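Local coordinates for alpha-/beta-galactoside alpha-2,3-sialyltransferase (Photobacterium phosphoreum, PDB 2ZWI), which probably transfers sialic acid from a CMP-linked donor to galactosides in alpha-2,3 linkage, and binds CMP and a zinc ion, at residues Glu106-Tyr117 with Phe162-Leu173. Residues are numbered along the deposited sequence; the frame is centred on the assembly and turned at random.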
ATOM      1  N   GLU A 106     -17.601   9.426   7.729  1.00 13.05           N
ATOM      2  CA  GLU A 106     -17.024   9.456   6.387  1.00 13.07           C
ATOM      3  C   GLU A 106     -15.800   8.556   6.354  1.00 12.23           C
ATOM      4  O   GLU A 106     -15.099   8.425   7.360  1.00 12.24           O
ATOM      5  CB  GLU A 106     -16.654  10.887   5.991  1.00 12.92           C
ATOM      6  CG  GLU A 106     -17.886  11.774   5.844  1.00 16.34           C
ATOM      7  CD  GLU A 106     -17.572  13.176   5.361  1.00 20.23           C
ATOM      8  OE1 GLU A 106     -18.511  14.012   5.342  1.00 22.77           O
ATOM      9  OE2 GLU A 106     -16.405  13.443   5.001  1.00 21.18           O
ATOM     10  N   LEU A 107     -15.544   7.943   5.204  1.00 11.41           N
ATOM     11  CA  LEU A 107     -14.532   6.884   5.100  1.00 10.58           C
ATOM     12  C   LEU A 107     -13.497   7.171   4.027  1.00 10.15           C
ATOM     13  O   LEU A 107     -13.841   7.612   2.935  1.00 10.45           O
ATOM     14  CB  LEU A 107     -15.188   5.530   4.797  1.00 10.41           C
ATOM     15  CG  LEU A 107     -16.333   5.059   5.706  1.00 11.06           C
ATOM     16  CD1 LEU A 107     -16.966   3.808   5.158  1.00 10.22           C
ATOM     17  CD2 LEU A 107     -15.844   4.837   7.151  1.00 11.22           C
ATOM     18  N   ASN A 108     -12.236   6.916   4.358  1.00  9.60           N
ATOM     19  CA  ASN A 108     -11.144   6.888   3.389  1.00  9.53           C
ATOM     20  C   ASN A 108     -10.436   5.537   3.495  1.00  9.41           C
ATOM     21  O   ASN A 108      -9.826   5.244   4.537  1.00  9.03           O
ATOM     22  CB  ASN A 108     -10.143   8.022   3.666  1.00  9.08           C
ATOM     23  CG  ASN A 108     -10.754   9.405   3.479  1.00 11.35           C
ATOM     24  OD1 ASN A 108     -10.950  10.151   4.447  1.00 15.16           O
ATOM     25  ND2 ASN A 108     -11.066   9.749   2.241  1.00  9.94           N
ATOM     26  N   PHE A 109     -10.528   4.724   2.439  1.00  9.29           N
ATOM     27  CA  PHE A 109      -9.830   3.439   2.370  1.00  9.63           C
ATOM     28  C   PHE A 109      -8.585   3.530   1.467  1.00 10.14           C
ATOM     29  O   PHE A 109      -8.660   4.011   0.337  1.00 10.85           O
ATOM     30  CB  PHE A 109     -10.748   2.335   1.830  1.00  9.19           C
ATOM     31  CG  PHE A 109     -11.824   1.890   2.788  1.00  9.12           C
ATOM     32  CD1 PHE A 109     -11.548   0.947   3.784  1.00 10.25           C
ATOM     33  CD2 PHE A 109     -13.122   2.387   2.677  1.00  9.40           C
ATOM     34  CE1 PHE A 109     -12.550   0.521   4.679  1.00 10.14           C
ATOM     35  CE2 PHE A 109     -14.135   1.958   3.551  1.00 10.05           C
ATOM     36  CZ  PHE A 109     -13.842   1.023   4.558  1.00  9.40           C
ATOM     37  N   TYR A 110      -7.450   3.074   1.974  1.00 10.01           N
ATOM     38  CA  TYR A 110      -6.200   3.031   1.226  1.00 10.74           C
ATOM     39  C   TYR A 110      -5.819   1.586   0.937  1.00 11.07           C
ATOM     40  O   TYR A 110      -5.774   0.773   1.862  1.00 10.85           O
ATOM     41  CB  TYR A 110      -5.090   3.686   2.056  1.00 10.54           C
ATOM     42  CG  TYR A 110      -5.295   5.165   2.275  1.00 10.97           C
ATOM     43  CD1 TYR A 110      -6.143   5.636   3.284  1.00 10.20           C
ATOM     44  CD2 TYR A 110      -4.646   6.089   1.471  1.00 10.64           C
ATOM     45  CE1 TYR A 110      -6.337   7.002   3.476  1.00 10.54           C
ATOM     46  CE2 TYR A 110      -4.832   7.465   1.656  1.00 11.28           C
ATOM     47  CZ  TYR A 110      -5.674   7.899   2.648  1.00 10.96           C
ATOM     48  OH  TYR A 110      -5.834   9.235   2.810  1.00 13.51           O
ATOM     49  N   ASP A 111      -5.561   1.258  -0.334  1.00 11.93           N
ATOM     50  CA  ASP A 111      -5.150  -0.104  -0.716  1.00 12.63           C
ATOM     51  C   ASP A 111      -3.985  -0.592   0.139  1.00 12.95           C
ATOM     52  O   ASP A 111      -3.105   0.187   0.465  1.00 12.47           O
ATOM     53  CB  ASP A 111      -4.704  -0.154  -2.187  1.00 13.26           C
ATOM     54  CG  ASP A 111      -5.860  -0.037  -3.167  1.00 13.86           C
ATOM     55  OD1 ASP A 111      -7.037  -0.190  -2.763  1.00 13.04           O
ATOM     56  OD2 ASP A 111      -5.564   0.211  -4.362  1.00 14.12           O
ATOM     57  N   ASP A 112      -3.980  -1.890   0.453  1.00 13.35           N
ATOM     58  CA  ASP A 112      -2.924  -2.547   1.247  1.00 13.68           C
ATOM     59  C   ASP A 112      -1.666  -2.823   0.407  1.00 13.77           C
ATOM     60  O   ASP A 112      -0.542  -2.716   0.900  1.00 13.29           O
ATOM     61  CB  ASP A 112      -3.506  -3.849   1.828  1.00 13.94           C
ATOM     62  CG  ASP A 112      -2.503  -4.679   2.608  1.00 15.13           C
ATOM     63  OD1 ASP A 112      -2.494  -4.583   3.850  1.00 15.21           O
ATOM     64  OD2 ASP A 112      -1.753  -5.465   1.986  1.00 18.53           O
ATOM     65  N   GLY A 113      -1.868  -3.188  -0.859  1.00 13.27           N
ATOM     66  CA  GLY A 113      -0.786  -3.616  -1.739  1.00 12.89           C
ATOM     67  C   GLY A 113      -1.323  -4.461  -2.879  1.00 12.97           C
ATOM     68  O   GLY A 113      -2.408  -4.194  -3.405  1.00 13.13           O
ATOM     69  N   SER A 114      -0.580  -5.504  -3.232  1.00 12.43           N
ATOM     70  CA  SER A 114      -0.926  -6.369  -4.356  1.00 12.21           C
ATOM     71  C   SER A 114      -2.200  -7.210  -4.168  1.00 11.93           C
ATOM     72  O   SER A 114      -2.837  -7.603  -5.156  1.00 11.67           O
ATOM     73  CB  SER A 114       0.256  -7.299  -4.667  1.00 12.25           C
ATOM     74  OG  SER A 114       0.394  -8.276  -3.656  1.00 13.14           O
ATOM     75  N   ALA A 115      -2.555  -7.503  -2.916  1.00 11.75           N
ATOM     76  CA  ALA A 115      -3.719  -8.350  -2.607  1.00 12.28           C
ATOM     77  C   ALA A 115      -5.025  -7.836  -3.214  1.00 12.29           C
ATOM     78  O   ALA A 115      -5.774  -8.620  -3.804  1.00 11.96           O
ATOM     79  CB  ALA A 115      -3.869  -8.558  -1.097  1.00 11.85           C
ATOM     80  N   GLU A 116      -5.304  -6.534  -3.086  1.00 12.69           N
ATOM     81  CA  GLU A 116      -6.514  -5.972  -3.702  1.00 12.95           C
ATOM     82  C   GLU A 116      -6.539  -6.212  -5.212  1.00 12.50           C
ATOM     83  O   GLU A 116      -7.594  -6.480  -5.780  1.00 12.47           O
ATOM     84  CB  GLU A 116      -6.669  -4.473  -3.419  1.00 13.54           C
ATOM     85  CG  GLU A 116      -7.171  -4.133  -2.025  1.00 15.17           C
ATOM     86  CD  GLU A 116      -6.041  -4.013  -1.005  1.00 17.42           C
ATOM     87  OE1 GLU A 116      -6.201  -3.259  -0.010  1.00 16.93           O
ATOM     88  OE2 GLU A 116      -4.990  -4.660  -1.198  1.00 18.95           O
ATOM     89  N   TYR A 117      -5.366  -6.136  -5.844  1.00 12.28           N
ATOM     90  CA  TYR A 117      -5.243  -6.240  -7.306  1.00 12.35           C
ATOM     91  C   TYR A 117      -5.320  -7.678  -7.802  1.00 12.41           C
ATOM     92  O   TYR A 117      -5.876  -7.943  -8.876  1.00 12.73           O
ATOM     93  CB  TYR A 117      -4.013  -5.444  -7.809  1.00 11.93           C
ATOM     94  CG  TYR A 117      -4.298  -3.977  -7.594  1.00 12.86           C
ATOM     95  CD1 TYR A 117      -3.993  -3.356  -6.379  1.00 12.79           C
ATOM     96  CD2 TYR A 117      -4.976  -3.232  -8.562  1.00 12.59           C
ATOM     97  CE1 TYR A 117      -4.322  -2.021  -6.153  1.00 13.45           C
ATOM     98  CE2 TYR A 117      -5.296  -1.892  -8.346  1.00 13.25           C
ATOM     99  CZ  TYR A 117      -4.976  -1.303  -7.139  1.00 12.56           C
ATOM    100  OH  TYR A 117      -5.309   0.009  -6.927  1.00 13.71           O
ATOM    101  N   PHE A 162     -18.451   0.101   0.333  1.00 10.50           N
ATOM    102  CA  PHE A 162     -18.883   0.965   1.447  1.00 10.91           C
ATOM    103  C   PHE A 162     -19.527   2.285   1.017  1.00 11.20           C
ATOM    104  O   PHE A 162     -20.291   2.872   1.794  1.00 10.98           O
ATOM    105  CB  PHE A 162     -17.712   1.276   2.394  1.00 10.16           C
ATOM    106  CG  PHE A 162     -17.360   0.156   3.336  1.00 10.75           C
ATOM    107  CD1 PHE A 162     -17.685   0.241   4.687  1.00 10.85           C
ATOM    108  CD2 PHE A 162     -16.677  -0.978   2.875  1.00 11.25           C
ATOM    109  CE1 PHE A 162     -17.358  -0.789   5.573  1.00 11.43           C
ATOM    110  CE2 PHE A 162     -16.337  -2.014   3.749  1.00 12.35           C
ATOM    111  CZ  PHE A 162     -16.676  -1.925   5.099  1.00 11.31           C
ATOM    112  N   SER A 163     -19.218   2.773  -0.193  1.00 11.66           N
ATOM    113  CA  SER A 163     -19.836   4.032  -0.666  1.00 12.16           C
ATOM    114  C   SER A 163     -21.370   3.923  -0.829  1.00 13.03           C
ATOM    115  O   SER A 163     -22.067   4.941  -0.949  1.00 13.10           O
ATOM    116  CB  SER A 163     -19.165   4.551  -1.942  1.00 12.16           C
ATOM    117  OG  SER A 163     -19.608   3.844  -3.094  1.00 11.71           O
ATOM    118  N   GLN A 164     -21.881   2.689  -0.821  1.00 13.33           N
ATOM    119  CA  GLN A 164     -23.324   2.440  -0.763  1.00 13.88           C
ATOM    120  C   GLN A 164     -23.926   2.851   0.583  1.00 13.96           C
ATOM    121  O   GLN A 164     -25.125   3.100   0.679  1.00 14.04           O
ATOM    122  CB  GLN A 164     -23.623   0.956  -1.037  1.00 13.42           C
ATOM    123  CG  GLN A 164     -23.203   0.487  -2.430  1.00 13.41           C
ATOM    124  CD  GLN A 164     -23.269  -1.029  -2.606  1.00 14.29           C
ATOM    125  OE1 GLN A 164     -24.091  -1.534  -3.368  1.00 14.94           O
ATOM    126  NE2 GLN A 164     -22.399  -1.758  -1.906  1.00 14.13           N
ATOM    127  N   LEU A 165     -23.089   2.923   1.618  1.00 14.26           N
ATOM    128  CA  LEU A 165     -23.566   3.163   2.984  1.00 14.45           C
ATOM    129  C   LEU A 165     -23.148   4.499   3.573  1.00 14.18           C
ATOM    130  O   LEU A 165     -23.905   5.095   4.350  1.00 14.00           O
ATOM    131  CB  LEU A 165     -23.103   2.048   3.927  1.00 14.55           C
ATOM    132  CG  LEU A 165     -23.748   0.657   3.916  1.00 15.67           C
ATOM    133  CD1 LEU A 165     -25.263   0.755   4.001  1.00 16.43           C
ATOM    134  CD2 LEU A 165     -23.326  -0.125   2.703  1.00 19.18           C
ATOM    135  N   TYR A 166     -21.933   4.941   3.241  1.00 13.34           N
ATOM    136  CA  TYR A 166     -21.347   6.147   3.809  1.00 13.24           C
ATOM    137  C   TYR A 166     -20.603   6.930   2.726  1.00 12.84           C
ATOM    138  O   TYR A 166     -20.168   6.340   1.730  1.00 13.33           O
ATOM    139  CB  TYR A 166     -20.354   5.787   4.936  1.00 13.82           C
ATOM    140  CG  TYR A 166     -20.973   4.998   6.074  1.00 14.39           C
ATOM    141  CD1 TYR A 166     -20.987   3.605   6.053  1.00 12.80           C
ATOM    142  CD2 TYR A 166     -21.550   5.650   7.164  1.00 13.21           C
ATOM    143  CE1 TYR A 166     -21.566   2.873   7.094  1.00 14.81           C
ATOM    144  CE2 TYR A 166     -22.138   4.929   8.214  1.00 14.60           C
ATOM    145  CZ  TYR A 166     -22.136   3.541   8.166  1.00 14.78           C
ATOM    146  OH  TYR A 166     -22.708   2.822   9.186  1.00 16.60           O
ATOM    147  N   PRO A 167     -20.452   8.258   2.916  1.00 12.31           N
ATOM    148  CA  PRO A 167     -19.506   9.000   2.077  1.00 11.73           C
ATOM    149  C   PRO A 167     -18.131   8.339   2.200  1.00 11.10           C
ATOM    150  O   PRO A 167     -17.574   8.259   3.306  1.00 10.13           O
ATOM    151  CB  PRO A 167     -19.496  10.400   2.695  1.00 11.54           C
ATOM    152  CG  PRO A 167     -20.842  10.523   3.368  1.00 13.04           C
ATOM    153  CD  PRO A 167     -21.132   9.133   3.896  1.00 12.39           C
ATOM    154  N   THR A 168     -17.630   7.825   1.072  1.00 10.27           N
ATOM    155  CA  THR A 168     -16.419   6.998   1.039  1.00  9.88           C
ATOM    156  C   THR A 168     -15.523   7.409  -0.124  1.00  9.39           C
ATOM    157  O   THR A 168     -15.997   7.618  -1.252  1.00  9.19           O
ATOM    158  CB  THR A 168     -16.759   5.497   0.865  1.00 10.05           C
ATOM    159  OG1 THR A 168     -17.593   5.064   1.934  1.00 11.06           O
ATOM    160  CG2 THR A 168     -15.522   4.643   0.859  1.00 10.35           C
ATOM    161  N   THR A 169     -14.235   7.520   0.157  1.00  8.60           N
ATOM    162  CA  THR A 169     -13.226   7.625  -0.902  1.00  8.16           C
ATOM    163  C   THR A 169     -12.280   6.416  -0.862  1.00  7.84           C
ATOM    164  O   THR A 169     -11.823   6.011   0.206  1.00  7.41           O
ATOM    165  CB  THR A 169     -12.451   8.951  -0.832  1.00  8.66           C
ATOM    166  OG1 THR A 169     -13.356  10.044  -1.074  1.00  9.37           O
ATOM    167  CG2 THR A 169     -11.334   9.002  -1.874  1.00  8.03           C
ATOM    168  N   TYR A 170     -12.037   5.826  -2.035  1.00  7.95           N
ATOM    169  CA  TYR A 170     -11.053   4.741  -2.181  1.00  7.87           C
ATOM    170  C   TYR A 170      -9.794   5.303  -2.807  1.00  8.02           C
ATOM    171  O   TYR A 170      -9.778   5.684  -3.988  1.00  8.37           O
ATOM    172  CB  TYR A 170     -11.603   3.594  -3.025  1.00  7.40           C
ATOM    173  CG  TYR A 170     -12.645   2.798  -2.284  1.00  8.17           C
ATOM    174  CD1 TYR A 170     -12.259   1.861  -1.321  1.00  7.88           C
ATOM    175  CD2 TYR A 170     -13.996   2.999  -2.509  1.00  7.57           C
ATOM    176  CE1 TYR A 170     -13.181   1.152  -0.614  1.00  8.58           C
ATOM    177  CE2 TYR A 170     -14.958   2.267  -1.797  1.00  9.19           C
ATOM    178  CZ  TYR A 170     -14.529   1.350  -0.846  1.00  8.38           C
ATOM    179  OH  TYR A 170     -15.421   0.606  -0.124  1.00  7.41           O
ATOM    180  N   HIS A 171      -8.743   5.375  -2.004  1.00  7.87           N
ATOM    181  CA  HIS A 171      -7.449   5.806  -2.501  1.00  7.78           C
ATOM    182  C   HIS A 171      -6.745   4.569  -3.052  1.00  8.40           C
ATOM    183  O   HIS A 171      -6.420   3.643  -2.300  1.00  8.89           O
ATOM    184  CB  HIS A 171      -6.661   6.441  -1.377  1.00  7.47           C
ATOM    185  CG  HIS A 171      -7.374   7.580  -0.711  1.00  6.73           C
ATOM    186  ND1 HIS A 171      -6.996   8.892  -0.883  1.00  7.17           N
ATOM    187  CD2 HIS A 171      -8.434   7.603   0.129  1.00  5.25           C
ATOM    188  CE1 HIS A 171      -7.784   9.679  -0.173  1.00  4.27           C
ATOM    189  NE2 HIS A 171      -8.665   8.921   0.455  1.00  8.23           N
ATOM    190  N   MET A 172      -6.543   4.530  -4.365  1.00  8.82           N
ATOM    191  CA  MET A 172      -6.068   3.305  -5.003  1.00  9.39           C
ATOM    192  C   MET A 172      -4.658   3.401  -5.569  1.00  9.71           C
ATOM    193  O   MET A 172      -4.278   4.397  -6.186  1.00  8.92           O
ATOM    194  CB  MET A 172      -7.024   2.873  -6.118  1.00  9.60           C
ATOM    195  CG  MET A 172      -8.464   2.579  -5.665  1.00  9.56           C
ATOM    196  SD  MET A 172      -9.456   1.960  -7.045  1.00 10.39           S
ATOM    197  CE  MET A 172      -8.748   0.311  -7.222  1.00  9.75           C
ATOM    198  N   LEU A 173      -3.900   2.329  -5.385  1.00 10.07           N
ATOM    199  CA  LEU A 173      -2.592   2.190  -6.003  1.00 11.31           C
ATOM    200  C   LEU A 173      -2.649   2.480  -7.484  1.00 11.72           C
ATOM    201  O   LEU A 173      -1.815   3.207  -8.011  1.00 11.46           O
ATOM    202  CB  LEU A 173      -2.076   0.771  -5.789  1.00 11.29           C
ATOM    203  CG  LEU A 173      -0.857   0.490  -4.919  1.00 13.77           C
ATOM    204  CD1 LEU A 173      -0.316   1.693  -4.147  1.00 14.88           C
ATOM    205  CD2 LEU A 173      -1.099  -0.726  -4.036  1.00 12.59           C
TER
HETATM  206  O   HOH W   1     -14.921  10.527   1.905  1.00 26.95           O
HETATM  207  O   HOH W   2      -8.793   1.678  -1.891  1.00 14.06           O
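The rings of Y110 and H171 lie in an offset stack, centroids 4.1 Å apart and planes at 13°, with the tyrosine CZ over the centre of the imidazole. T169 CG2 lies over the rim of the opposite imidazole face, so the ring is sandwiched between a tyrosine and a methyl. N108 reaches the imidazole edge: its ND2 gives a weak, bent bond to NE2 of H171 (3.1 Å), the amide steeply inclined to the ring. On the other side, F109 sets CZ over the centre of the F162 ring, the planes inclined at 49°. Y170 lies nearly parallel to F109 but slid aside, CE1 to CD2 of F109 3.5 Å, and its hydroxyl accepts from the N of F162 and bonds to the carbonyl of I159. L107, apolar as this buried face requires, sets CD1 against T168 OG1 and CD1 of F162 (3.7 Å).

Between these two layers, strands 106-110 and 168-172 are parallel neighbours in the seven-stranded sheet of one Rossmann-like domain of the GT-B fold; backbone N and O of L107 and F109 bond in turn to P167, T169 and H171, and D111 N continues to H171 O. Helices 86-98 and 128-147 cover F162.

Where the strands end, near the CMP pocket, D111 reaches toward 162-173, CG beside its own backbone N (chi1 -73°), which carries OD2 to L173 N; OD1 bonds to Y160. One short carboxylate oxygen thus takes two bonds: L173 N from above the carboxylate plane at 2.9 Å, and the Y117 hydroxyl nearly along the C-O axis at 2.6 Å. Y117 also rests CE1 on CB of L173 (3.6 Å), while L173 CD2 packs on CA of G113, whose backbone conformation suits glycine, close to CMP-binding S324.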